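PDB 6FUV: solute Binding Protein, BlMnBP1 in complex with mannotriose from Bifidobacterium, which binds beta-manno-oligosaccharides such as mannotriose and probably delivers them to an ABC transporter for uptake into the bifidobacterial cell. Local coordinates for residues 355-359 / 360-364; 373-376 / 377-381. All coordinates share one frame; numbering follows the deposited sequence.

Interaction 1: residues 355-359 / 360-364; sequences EHFKD and VELIV
With CG of Phe357 set beside its own backbone N (chi1 -83°) and CG1 of Val360 anti to its N (chi1 177°), the phenyl ring and the valine branch converge on one side of the chain where it reverses. CD2 of Phe357 lies 3.9 Å from CB of Val360 and equally close to its CG1, the ring meeting the valine at a slant. The other methyl, CG2 of Val360, turns back on the backbone, 3.8 Å from CA of Phe357, and thereby fills the inner corner of the bend. Leu362, two residues on, adds a lighter contact as its CD2 comes within 4.3 Å of CD2 of Phe357. The turn is closed by the bond from Val360 N to Phe357 O, 2.9 Å long and nearly straight at 166°; the N-H arrives from well above the carbonyl plane, not along a lone pair. Lys358 and Asp359 occupy the two central positions, where polar side chains suit an exposed corner. Lys358 reaches back along the preceding backbone, and its NZ donates to Glu355 O at 2.8 Å, in the carbonyl plane and on a lone pair, so the ammonium satisfies a main-chain acceptor just ahead of the turn. Around the ring the packing is aromatic and apolar, as a buried phenylalanine requires: Tyr286 meets it with nearly parallel planes, Tyr354 edge-to-face, and Pro288 touches both Phe357 and Val360. Beyond the corner, backbone bonds of Glu361 and Ile363 join the chain to strand 298-309, running parallel to it, and to the residue just before that strand. This is a type I beta turn from Phe357 to Val360, leading into a strand of the mixed sheet in a periplasmic-binding-protein fold.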
loop_
_atom_site.group_PDB
_atom_site.type_symbol
_atom_site.label_atom_id
_atom_site.label_comp_id
_atom_site.label_asym_id
_atom_site.label_seq_id
_atom_site.Cartn_x
_atom_site.Cartn_y
_atom_site.Cartn_z
ATOM N N GLU A 355 -13.723 -11.623 -0.125
ATOM C CA GLU A 355 -14.545 -12.834 -0.081
ATOM C C GLU A 355 -13.790 -14.099 -0.485
ATOM O O GLU A 355 -14.292 -15.202 -0.262
ATOM C CB GLU A 355 -15.780 -12.674 -0.966
ATOM C CG GLU A 355 -15.616 -13.083 -2.397
ATOM C CD GLU A 355 -16.913 -12.831 -3.207
ATOM O OE1 GLU A 355 -17.979 -12.635 -2.563
ATOM O OE2 GLU A 355 -16.853 -12.836 -4.469
ATOM N N HIS A 356 -12.580 -13.987 -1.021
ATOM C CA HIS A 356 -11.724 -15.149 -1.231
ATOM C C HIS A 356 -10.666 -15.306 -0.146
ATOM O O HIS A 356 -9.721 -16.056 -0.323
ATOM C CB HIS A 356 -11.059 -15.052 -2.592
ATOM C CG HIS A 356 -12.018 -14.973 -3.715
ATOM N ND1 HIS A 356 -12.892 -15.988 -4.008
ATOM C CD2 HIS A 356 -12.238 -14.006 -4.625
ATOM C CE1 HIS A 356 -13.620 -15.651 -5.054
ATOM N NE2 HIS A 356 -13.228 -14.459 -5.458
ATOM N N PHE A 357 -10.798 -14.611 0.968
ATOM C CA PHE A 357 -9.810 -14.587 2.038
ATOM C C PHE A 357 -10.308 -15.301 3.290
ATOM O O PHE A 357 -9.706 -15.151 4.353
ATOM C CB PHE A 357 -9.444 -13.121 2.371
ATOM C CG PHE A 357 -8.409 -12.531 1.465
ATOM C CD1 PHE A 357 -8.657 -12.369 0.131
ATOM C CD2 PHE A 357 -7.171 -12.178 1.944
ATOM C CE1 PHE A 357 -7.683 -11.866 -0.713
ATOM C CE2 PHE A 357 -6.193 -11.670 1.102
ATOM C CZ PHE A 357 -6.451 -11.497 -0.216
ATOM N N LYS A 358 -11.392 -16.060 3.201
ATOM C CA LYS A 358 -11.986 -16.612 4.409
ATOM C C LYS A 358 -11.020 -17.504 5.171
ATOM O O LYS A 358 -11.066 -17.541 6.400
ATOM C CB LYS A 358 -13.235 -17.383 4.033
ATOM C CG LYS A 358 -14.333 -16.533 3.411
ATOM C CD LYS A 358 -15.477 -17.416 2.839
ATOM C CE LYS A 358 -16.714 -16.583 2.516
ATOM N NZ LYS A 358 -16.456 -15.530 1.477
ATOM N N ASP A 359 -10.120 -18.186 4.474
ATOM C CA ASP A 359 -9.108 -19.012 5.108
ATOM C C ASP A 359 -7.770 -18.314 5.329
ATOM O O ASP A 359 -6.827 -18.979 5.746
ATOM C CB ASP A 359 -8.822 -20.242 4.240
ATOM C CG ASP A 359 -9.987 -21.197 4.161
ATOM O OD1 ASP A 359 -10.782 -21.201 5.107
ATOM O OD2 ASP A 359 -10.103 -21.932 3.154
ATOM N N VAL A 360 -7.639 -17.025 5.032
ATOM C CA VAL A 360 -6.340 -16.345 5.077
ATOM C C VAL A 360 -6.168 -15.661 6.425
ATOM O O VAL A 360 -7.058 -14.975 6.920
ATOM C CB VAL A 360 -6.188 -15.332 3.923
ATOM C CG1 VAL A 360 -4.895 -14.608 4.016
ATOM C CG2 VAL A 360 -6.327 -16.039 2.577
ATOM N N GLU A 361 -5.010 -15.816 7.013
ATOM C CA GLU A 361 -4.707 -15.156 8.277
ATOM C C GLU A 361 -4.036 -13.812 8.008
ATOM O O GLU A 361 -2.911 -13.754 7.525
ATOM C CB GLU A 361 -3.822 -16.057 9.127
ATOM C CG GLU A 361 -3.546 -15.515 10.511
ATOM C CD GLU A 361 -2.986 -16.604 11.424
ATOM O OE1 GLU A 361 -3.327 -17.804 11.187
ATOM O OE2 GLU A 361 -2.193 -16.252 12.343
ATOM N N LEU A 362 -4.735 -12.737 8.306
ATOM C CA LEU A 362 -4.162 -11.402 8.216
ATOM C C LEU A 362 -3.310 -11.184 9.455
ATOM O O LEU A 362 -3.740 -11.452 10.573
ATOM C CB LEU A 362 -5.233 -10.322 8.149
ATOM C CG LEU A 362 -6.269 -10.265 7.049
ATOM C CD1 LEU A 362 -6.565 -8.773 6.794
ATOM C CD2 LEU A 362 -5.904 -10.910 5.806
ATOM N N ILE A 363 -2.081 -10.737 9.261
ATOM C CA ILE A 363 -1.149 -10.473 10.351
ATOM C C ILE A 363 -0.500 -9.100 10.155
ATOM O O ILE A 363 0.157 -8.855 9.136
ATOM C CB ILE A 363 -0.072 -11.558 10.429
ATOM C CG1 ILE A 363 0.430 -11.936 9.070
ATOM C CG2 ILE A 363 -0.672 -12.848 11.102
ATOM C CD1 ILE A 363 1.691 -12.921 9.126
ATOM N N VAL A 364 -0.683 -8.222 11.136
ATOM C CA VAL A 364 0.092 -6.995 11.254
ATOM C C VAL A 364 1.541 -7.300 11.592
ATOM O O VAL A 364 1.828 -8.164 12.412
ATOM C CB VAL A 364 -0.539 -6.113 12.338
ATOM C CG1 VAL A 364 0.325 -4.903 12.578
ATOM C CG2 VAL A 364 -1.992 -5.769 11.981
#

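Interaction 2: residues 373-376 / 377-381; sequences EDLF and ADINS
Phe376 and Asn380, one helical turn apart, lie side by side, with CE1 of the ring 3.8 Å from ND2 of the amide and the two planes 62° apart. The phenyl reaches this place because CG stands anti to the backbone N (chi1 -173°). This is the tightly packed flank: Trp420 of helix 409-426 meets the Phe376 ring edge-to-face and also touches Asn380 and Ile379, while the buried amide of Asn380 is satisfied outside the helix, its OD1 accepting from Ile387 N. Were Phe376 replaced by an alanine, a gap would probably open against Trp420 and the Asn380 amide would lose the ring alongside it. Ile379 continues the apolar surface, its CD1 lying 3.9 Å from CG of Leu375.

The opposite character appears at Asp374 and Asp378, polar residues suited to a partly exposed side. Their carboxylates stay apart, OD1 of Asp374 being 5.7 Å from OD1 of Asp378, and Asp374 OD2 is held by Tyr120. At the start of the helix, beside Ala377 and next to the base of Phe376, one water donates to Glu373 O at 2.7 Å and accepts from Ala377 N at 2.9 Å. Regular i to i+4 bonds bind the helix, among them Asn380 N to Phe376 O at 2.9 Å. Acidic groups near the N-terminal end of a helix would probably interact favourably with its dipole, though the like charge of Glu427 near Asp378 is likely to work against this; the first two turns of helix 375-383 thus show one charged side and one apolar side.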
loop_
_atom_site.group_PDB
_atom_site.type_symbol
_atom_site.label_atom_id
_atom_site.label_comp_id
_atom_site.label_asym_id
_atom_site.label_seq_id
_atom_site.Cartn_x
_atom_site.Cartn_y
_atom_site.Cartn_z
ATOM N N GLU A 373 14.076 0.434 16.941
ATOM C CA GLU A 373 13.028 1.057 16.140
ATOM C C GLU A 373 13.552 1.687 14.848
ATOM O O GLU A 373 12.786 1.883 13.906
ATOM C CB GLU A 373 12.321 2.126 17.004
ATOM C CG GLU A 373 11.037 2.703 16.372
ATOM C CD GLU A 373 10.292 3.753 17.252
ATOM O OE1 GLU A 373 10.916 4.431 18.118
ATOM O OE2 GLU A 373 9.060 3.889 17.070
ATOM N N ASP A 374 14.833 2.005 14.778
ATOM C CA ASP A 374 15.420 2.614 13.601
ATOM C C ASP A 374 16.302 1.656 12.804
ATOM O O ASP A 374 16.749 2.026 11.722
ATOM C CB ASP A 374 16.262 3.832 14.021
ATOM C CG ASP A 374 15.454 4.931 14.630
ATOM O OD1 ASP A 374 14.473 5.389 13.987
ATOM O OD2 ASP A 374 15.804 5.348 15.759
ATOM N N LEU A 375 16.578 0.451 13.316
ATOM C CA LEU A 375 17.563 -0.433 12.694
ATOM C C LEU A 375 17.167 -0.805 11.265
ATOM O O LEU A 375 17.965 -0.672 10.332
ATOM C CB LEU A 375 17.742 -1.684 13.548
ATOM C CG LEU A 375 18.961 -2.554 13.204
ATOM C CD1 LEU A 375 20.279 -1.754 13.169
ATOM C CD2 LEU A 375 19.024 -3.743 14.157
ATOM N N PHE A 376 15.930 -1.258 11.059
ATOM C CA PHE A 376 15.516 -1.583 9.697
ATOM C C PHE A 376 15.682 -0.387 8.771
ATOM O O PHE A 376 16.209 -0.521 7.670
ATOM C CB PHE A 376 14.065 -2.037 9.658
ATOM C CG PHE A 376 13.616 -2.551 8.310
ATOM C CD1 PHE A 376 13.241 -1.690 7.329
ATOM C CD2 PHE A 376 13.550 -3.896 8.052
ATOM C CE1 PHE A 376 12.800 -2.148 6.109
ATOM C CE2 PHE A 376 13.112 -4.366 6.815
ATOM C CZ PHE A 376 12.746 -3.475 5.842
ATOM N N ALA A 377 15.208 0.793 9.182
ATOM C CA ALA A 377 15.218 1.953 8.294
ATOM C C ALA A 377 16.648 2.341 7.933
ATOM O O ALA A 377 16.946 2.676 6.787
ATOM C CB ALA A 377 14.464 3.114 8.958
ATOM N N ASP A 378 17.566 2.244 8.887
ATOM C CA ASP A 378 18.961 2.582 8.607
ATOM C C ASP A 378 19.588 1.590 7.630
ATOM O O ASP A 378 20.312 1.994 6.707
ATOM C CB ASP A 378 19.763 2.604 9.907
ATOM C CG ASP A 378 19.459 3.828 10.774
ATOM O OD1 ASP A 378 18.767 4.755 10.297
ATOM O OD2 ASP A 378 19.934 3.915 11.919
ATOM N N ILE A 379 19.323 0.295 7.824
ATOM C CA ILE A 379 19.838 -0.725 6.911
ATOM C C ILE A 379 19.298 -0.494 5.517
ATOM O O ILE A 379 20.022 -0.599 4.523
ATOM C CB ILE A 379 19.459 -2.133 7.397
ATOM C CG1 ILE A 379 20.186 -2.483 8.676
ATOM C CG2 ILE A 379 19.738 -3.183 6.341
ATOM C CD1 ILE A 379 19.381 -3.471 9.482
ATOM N N ASN A 380 17.989 -0.268 5.436
ATOM C CA ASN A 380 17.343 0.012 4.171
ATOM C C ASN A 380 18.042 1.166 3.490
ATOM O O ASN A 380 18.329 1.087 2.302
ATOM C CB ASN A 380 15.861 0.295 4.402
ATOM C CG ASN A 380 15.008 -0.194 3.296
ATOM O OD1 ASN A 380 15.453 -0.948 2.437
ATOM N ND2 ASN A 380 13.753 0.254 3.286
ATOM N N SER A 381 18.356 2.231 4.238
ATOM C CA SER A 381 18.986 3.409 3.642
ATOM C C SER A 381 20.390 3.093 3.151
ATOM O O SER A 381 20.758 3.417 2.028
ATOM C CB SER A 381 19.050 4.537 4.664
ATOM O OG SER A 381 19.394 5.773 4.047
HETATM O O HOH W 1 13.255 0.961 11.362
#

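Interaction 1 closes before interaction 2 opens, and the strand and helix that carry them, 361-364 and 375-383, follow one another in the chain. Their centres are 29 Å apart and their nearest atoms about 13 Å, so neither touches the other. Interaction 1 leads into a strand paired with 298-309 in the larger mixed sheet; interaction 2 takes in most of helix 375-383, which packs against the C-terminal helix 409-426. The bound mannose units lie about 12 Å from the side chain of Leu362 and 11 Å from that of Asn380. Both contacts therefore join neighbouring parts of the binding-protein fold, and neither touches the sugar.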